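Long-range contacts in UTP--glucose-1-phosphate uridylyltransferase YngB (Bacillus subtilis, PDB 7O2N), which catalyses the formation of UDP-glucose and diphosphate from UTP and glucose 1-phosphate, a step towards the glycolipid that anchors lipoteichoic acid: residues G158-L163 / R246-N251; T139-Q144 / M204-L209. All blocks are in the same frame, centred on the assembly; numbering follows the deposited sequence.

Contact 1 of 2, residues G158-L163 / R246-N251; sequences GVQSVL and RLLEGN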
loop_
_atom_site.group_PDB
_atom_site.type_symbol
_atom_site.label_atom_id
_atom_site.label_comp_id
_atom_site.label_asym_id
_atom_site.label_seq_id
_atom_site.Cartn_x
_atom_site.Cartn_y
_atom_site.Cartn_z
ATOM N N GLY A 158 -10.936 -12.076 -23.123
ATOM C CA GLY A 158 -10.474 -10.705 -23.292
ATOM C C GLY A 158 -8.980 -10.653 -23.620
ATOM O O GLY A 158 -8.156 -11.214 -22.891
ATOM N N VAL A 159 -8.645 -9.975 -24.732
ATOM C CA VAL A 159 -7.300 -10.014 -25.293
ATOM C C VAL A 159 -6.804 -8.616 -25.660
ATOM O O VAL A 159 -7.571 -7.655 -25.828
ATOM C CB VAL A 159 -7.168 -10.983 -26.487
ATOM C CG1 VAL A 159 -7.214 -12.436 -26.045
ATOM C CG2 VAL A 159 -8.158 -10.694 -27.620
ATOM N N GLN A 160 -5.467 -8.553 -25.750
ATOM C CA GLN A 160 -4.682 -7.448 -26.286
ATOM C C GLN A 160 -3.354 -8.017 -26.805
ATOM O O GLN A 160 -2.910 -9.093 -26.389
ATOM C CB GLN A 160 -4.469 -6.379 -25.209
ATOM C CG GLN A 160 -5.623 -5.401 -25.066
ATOM C CD GLN A 160 -5.230 -4.282 -24.142
ATOM O OE1 GLN A 160 -4.227 -4.398 -23.435
ATOM N NE2 GLN A 160 -5.986 -3.184 -24.156
ATOM N N SER A 161 -2.718 -7.305 -27.737
ATOM C CA SER A 161 -1.475 -7.815 -28.291
ATOM C C SER A 161 -0.298 -7.461 -27.381
ATOM O O SER A 161 -0.371 -6.551 -26.556
ATOM C CB SER A 161 -1.265 -7.361 -29.708
ATOM O OG SER A 161 -2.052 -6.213 -29.965
ATOM N N VAL A 162 0.792 -8.210 -27.538
ATOM C CA VAL A 162 1.969 -7.978 -26.730
ATOM C C VAL A 162 3.211 -8.210 -27.597
ATOM O O VAL A 162 3.130 -8.856 -28.639
ATOM C CB VAL A 162 1.899 -8.829 -25.446
ATOM C CG1 VAL A 162 1.942 -10.327 -25.702
ATOM C CG2 VAL A 162 2.954 -8.414 -24.434
ATOM N N LEU A 163 4.352 -7.631 -27.198
ATOM C CA LEU A 163 5.581 -7.800 -27.961
ATOM C C LEU A 163 6.008 -9.259 -27.850
ATOM O O LEU A 163 5.815 -9.861 -26.801
ATOM C CB LEU A 163 6.669 -6.867 -27.418
ATOM C CG LEU A 163 6.196 -5.514 -26.880
ATOM C CD1 LEU A 163 7.169 -4.956 -25.845
ATOM C CD2 LEU A 163 5.944 -4.500 -28.002
ATOM N N ARG A 246 -12.443 -10.840 -27.616
ATOM C CA ARG A 246 -12.550 -9.418 -27.873
ATOM C C ARG A 246 -11.163 -8.784 -27.750
ATOM O O ARG A 246 -10.444 -9.043 -26.790
ATOM C CB ARG A 246 -13.508 -8.783 -26.862
ATOM C CG ARG A 246 -13.525 -7.262 -26.901
ATOM C CD ARG A 246 -14.512 -6.892 -27.980
ATOM N NE ARG A 246 -15.059 -5.559 -27.816
ATOM C CZ ARG A 246 -14.424 -4.457 -28.169
ATOM N NH1 ARG A 246 -13.215 -4.556 -28.694
ATOM N NH2 ARG A 246 -14.990 -3.272 -28.005
ATOM N N LEU A 247 -10.785 -7.961 -28.739
ATOM C CA LEU A 247 -9.675 -7.043 -28.550
ATOM C C LEU A 247 -10.201 -5.893 -27.702
ATOM O O LEU A 247 -11.284 -5.371 -27.952
ATOM C CB LEU A 247 -9.165 -6.554 -29.906
ATOM C CG LEU A 247 -7.797 -5.863 -29.894
ATOM C CD1 LEU A 247 -6.628 -6.849 -30.010
ATOM C CD2 LEU A 247 -7.739 -4.814 -30.991
ATOM N N LEU A 248 -9.447 -5.551 -26.657
ATOM C CA LEU A 248 -9.933 -4.628 -25.652
ATOM C C LEU A 248 -9.470 -3.212 -25.980
ATOM O O LEU A 248 -8.292 -2.971 -26.253
ATOM C CB LEU A 248 -9.394 -5.082 -24.296
ATOM C CG LEU A 248 -9.960 -6.401 -23.777
ATOM C CD1 LEU A 248 -9.055 -7.006 -22.721
ATOM C CD2 LEU A 248 -11.352 -6.195 -23.218
ATOM N N GLU A 249 -10.395 -2.270 -25.819
ATOM C CA GLU A 249 -10.203 -0.895 -26.225
ATOM C C GLU A 249 -9.168 -0.168 -25.364
ATOM O O GLU A 249 -8.310 0.517 -25.921
ATOM C CB GLU A 249 -11.549 -0.186 -26.383
ATOM C CG GLU A 249 -11.511 1.295 -26.055
ATOM C CD GLU A 249 -12.306 1.722 -24.833
ATOM O OE1 GLU A 249 -13.488 1.342 -24.730
ATOM O OE2 GLU A 249 -11.748 2.455 -24.003
ATOM N N GLY A 250 -9.219 -0.306 -24.035
ATOM C CA GLY A 250 -8.576 0.692 -23.177
ATOM C C GLY A 250 -7.056 0.573 -22.975
ATOM O O GLY A 250 -6.369 -0.248 -23.591
ATOM N N ASN A 251 -6.548 1.390 -22.044
ATOM C CA ASN A 251 -5.139 1.422 -21.677
ATOM C C ASN A 251 -4.883 0.551 -20.464
ATOM O O ASN A 251 -5.566 0.698 -19.450
ATOM C CB ASN A 251 -4.665 2.822 -21.309
ATOM C CG ASN A 251 -4.279 3.603 -22.541
ATOM O OD1 ASN A 251 -3.530 3.095 -23.384
ATOM N ND2 ASN A 251 -4.829 4.801 -22.676
#

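Contact 2 of 2, residues T139-Q144 / M204-L209; sequences TPALRQ and MGRYVL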
loop_
_atom_site.group_PDB
_atom_site.type_symbol
_atom_site.label_atom_id
_atom_site.label_comp_id
_atom_site.label_asym_id
_atom_site.label_seq_id
_atom_site.Cartn_x
_atom_site.Cartn_y
_atom_site.Cartn_z
ATOM N N THR A 139 -15.431 2.324 -22.383
ATOM C CA THR A 139 -16.289 1.202 -22.078
ATOM C C THR A 139 -15.523 0.239 -21.163
ATOM O O THR A 139 -14.499 -0.331 -21.561
ATOM C CB THR A 139 -16.643 0.557 -23.418
ATOM O OG1 THR A 139 -17.633 1.387 -24.012
ATOM C CG2 THR A 139 -17.135 -0.867 -23.327
ATOM N N PRO A 140 -16.005 -0.018 -19.924
ATOM C CA PRO A 140 -15.296 -0.897 -18.994
ATOM C C PRO A 140 -14.969 -2.231 -19.654
ATOM O O PRO A 140 -15.800 -2.813 -20.359
ATOM C CB PRO A 140 -16.305 -1.098 -17.855
ATOM C CG PRO A 140 -17.177 0.131 -17.903
ATOM C CD PRO A 140 -17.279 0.471 -19.374
ATOM N N ALA A 141 -13.738 -2.692 -19.406
ATOM C CA ALA A 141 -13.164 -3.810 -20.142
ATOM C C ALA A 141 -14.134 -4.986 -20.221
ATOM O O ALA A 141 -14.397 -5.477 -21.315
ATOM C CB ALA A 141 -11.847 -4.211 -19.526
ATOM N N LEU A 142 -14.655 -5.434 -19.064
ATOM C CA LEU A 142 -15.505 -6.620 -19.007
ATOM C C LEU A 142 -16.779 -6.437 -19.831
ATOM O O LEU A 142 -17.172 -7.367 -20.536
ATOM C CB LEU A 142 -15.829 -6.963 -17.551
ATOM C CG LEU A 142 -16.845 -8.080 -17.334
ATOM C CD1 LEU A 142 -16.217 -9.429 -17.653
ATOM C CD2 LEU A 142 -17.333 -8.045 -15.889
ATOM N N ARG A 143 -17.403 -5.247 -19.734
ATOM C CA ARG A 143 -18.593 -4.914 -20.505
ATOM C C ARG A 143 -18.398 -5.295 -21.968
ATOM O O ARG A 143 -19.327 -5.756 -22.610
ATOM C CB ARG A 143 -18.824 -3.403 -20.522
ATOM C CG ARG A 143 -20.104 -2.995 -21.230
ATOM C CD ARG A 143 -21.099 -2.707 -20.135
ATOM N NE ARG A 143 -22.466 -2.595 -20.610
ATOM C CZ ARG A 143 -23.125 -3.553 -21.252
ATOM N NH1 ARG A 143 -22.544 -4.707 -21.512
ATOM N NH2 ARG A 143 -24.379 -3.358 -21.610
ATOM N N GLN A 144 -17.180 -5.064 -22.479
ATOM C CA GLN A 144 -16.828 -5.300 -23.866
ATOM C C GLN A 144 -16.855 -6.792 -24.184
ATOM O O GLN A 144 -17.283 -7.155 -25.278
ATOM C CB GLN A 144 -15.457 -4.703 -24.185
ATOM C CG GLN A 144 -15.328 -3.198 -23.943
ATOM C CD GLN A 144 -13.917 -2.709 -24.191
ATOM O OE1 GLN A 144 -13.106 -3.376 -24.852
ATOM N NE2 GLN A 144 -13.595 -1.540 -23.643
ATOM N N MET A 204 -6.086 -11.317 -21.116
ATOM C CA MET A 204 -5.799 -10.352 -20.066
ATOM C C MET A 204 -6.729 -10.541 -18.864
ATOM O O MET A 204 -7.500 -9.628 -18.530
ATOM C CB MET A 204 -5.873 -8.915 -20.603
ATOM C CG MET A 204 -5.046 -8.693 -21.873
ATOM S SD MET A 204 -3.249 -8.494 -21.637
ATOM C CE MET A 204 -2.923 -9.713 -20.365
ATOM N N GLY A 205 -6.626 -11.736 -18.240
ATOM C CA GLY A 205 -7.437 -12.204 -17.121
ATOM C C GLY A 205 -8.864 -11.647 -17.095
ATOM O O GLY A 205 -9.352 -11.177 -16.073
ATOM N N ARG A 206 -9.531 -11.682 -18.249
ATOM C CA ARG A 206 -10.958 -11.420 -18.334
ATOM C C ARG A 206 -11.584 -12.572 -19.112
ATOM O O ARG A 206 -11.011 -13.019 -20.101
ATOM C CB ARG A 206 -11.205 -10.042 -18.938
ATOM C CG ARG A 206 -10.713 -8.933 -18.031
ATOM C CD ARG A 206 -11.047 -7.550 -18.556
ATOM N NE ARG A 206 -10.435 -6.519 -17.726
ATOM C CZ ARG A 206 -9.118 -6.326 -17.576
ATOM N NH1 ARG A 206 -8.228 -7.115 -18.173
ATOM N NH2 ARG A 206 -8.705 -5.345 -16.792
ATOM N N TYR A 207 -12.687 -13.119 -18.584
ATOM C CA TYR A 207 -13.413 -14.201 -19.236
ATOM C C TYR A 207 -14.907 -14.021 -18.986
ATOM O O TYR A 207 -15.289 -13.527 -17.935
ATOM C CB TYR A 207 -13.008 -15.570 -18.696
ATOM C CG TYR A 207 -11.535 -15.869 -18.643
ATOM C CD1 TYR A 207 -10.682 -15.226 -17.750
ATOM C CD2 TYR A 207 -10.998 -16.892 -19.414
ATOM C CE1 TYR A 207 -9.329 -15.546 -17.671
ATOM C CE2 TYR A 207 -9.655 -17.247 -19.332
ATOM C CZ TYR A 207 -8.813 -16.562 -18.466
ATOM O OH TYR A 207 -7.494 -16.908 -18.389
ATOM N N VAL A 208 -15.721 -14.385 -19.982
ATOM C CA VAL A 208 -17.108 -14.727 -19.755
ATOM C C VAL A 208 -17.273 -16.207 -20.099
ATOM O O VAL A 208 -16.725 -16.681 -21.086
ATOM C CB VAL A 208 -18.043 -13.791 -20.530
ATOM C CG1 VAL A 208 -19.484 -14.266 -20.491
ATOM C CG2 VAL A 208 -17.958 -12.394 -19.954
ATOM N N LEU A 209 -17.958 -16.952 -19.219
ATOM C CA LEU A 209 -18.050 -18.399 -19.337
ATOM C C LEU A 209 -19.494 -18.885 -19.213
ATOM O O LEU A 209 -20.382 -18.168 -18.740
ATOM C CB LEU A 209 -17.173 -19.046 -18.258
ATOM C CG LEU A 209 -15.680 -18.781 -18.372
ATOM C CD1 LEU A 209 -14.923 -19.664 -17.388
ATOM C CD2 LEU A 209 -15.198 -19.030 -19.795
#

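Contact 1 of 2, residues G158-L163 / R246-N251
Two backbone hydrogen bonds join the end of strand 156-161 to the end of strand 244-247 in parallel register, Gly158 beside Arg246 and Val159 beside Leu247. Val159 supplies both polar groups: its N donates to Arg246 O at 2.9 Å, and its O accepts from Leu248 N, again at 2.9 Å. In each case the donor sits nearly on the C=O axis of the acceptor. The CA of Leu247 adds a C-H...O contact to Val159 O, so that one carbonyl is approached by two neighbouring residues.

Beyond the Leu248 N-H the hold passes from backbone to side chain. Gln160, with CG anti to its carbonyl carbon (chi1 -84°) and the chain extended from there, carries its amide across to the departing 248-250 backbone. Gln160 NE2 donates to Leu248 O at 3.1 Å in an almost straight bond (171° at the hydrogen); the acceptor lies in the plane of the Gln160 amide, whereas NE2 stands above the plane of the Leu248 carbonyl. A second, weak bond runs from Gln160 NE2 to Gly250 O at 3.0 Å. An alanine at Gln160 would remove both bonds and would probably loosen the hold on the 248-250 backbone.

Side-chain packing fills in around these bonds. The Leu248 side chain crosses that of Gln160 at about a right angle, Leu248 CB lying 3.9 Å from Gln160 CG, while Leu248 CD1 lies over the Val159 backbone, 3.5 Å from Val159 O. Gln144 and Leu145 of helix 141-152 pack against Leu248 as well. This is a parallel pair in the mixed sheet of the GT-A-type nucleotidyltransferase fold, its two strands far apart in the chain with both strands and helices in between.

Contact 2 of 2, residues T139-Q144 / M204-L209
The guanidinium of Arg206 is the flat group here, and the methyl of Ala141 meets it obliquely, with Ala141 CB 3.2 Å from Arg206 NE and 3.6 Å from Arg206 CD. Its N-H groups turn to acid partners beyond the two segments: NE forms a salt bridge with Glu44 and NH2 one with Asp133. Arg206 NH1 adds a weak bond to Met204 O at 2.6 Å, bent to 115° at the hydrogen, which ties the group back to the corner just before its own strand. With two carboxylates at hand, this buried arginine very likely keeps its positive charge. CG lies anti to the carbonyl carbon (chi1 -66°) and the chain is extended from CG to NE, which brings the guanidinium to the first turn of helix 141-152; Arg206 CD also passes 4.2 Å from Leu142 N.

Further along the strand the contact becomes mainly apolar. Leu142, its CG anti to the backbone N (chi1 173°), sends CD1 to Val208 CG2 at 4.1 Å, and the two side chains cross at about a right angle. Leu142 also rests on Ala127 and Leu129 of strand 125-129, so it spans two neighbouring strands.

The extended Gln144 side chain brings its NE2 to Thr139 O, 2.6 Å away, bonding the helix to the residues just ahead of it. No hydrogen bond links the two segments. The bridges from Arg206 to Glu44 and Asp133 are a feature of this protein; the helix laid by small and branched residues on the face of a sheet is characteristic of the alpha/beta nucleotidyltransferase fold.

Overall arrangement
Both contacts involve the same mixed sheet, in which strands 156-161 and 206-210 are neighbours, and their centres lie about 10 Å apart. Contact 2 is wholly buried and joins a helix to the sheet through methyl groups and an arginine whose acid partners lie outside both segments; contact 1, farther from the centre of the chain and partly buried, is strand pairing held by backbone and amide hydrogen bonds. Helix 141-152 leads directly into strand 156-161: contact 2 lies at the start of the helix and contact 1 on the strand that follows it. They also meet: Gly158 O probably bonds to Met204 N, and Glu249 N to Gln144 OE1, so that the exit from strand 244-247 is tied to the helix start.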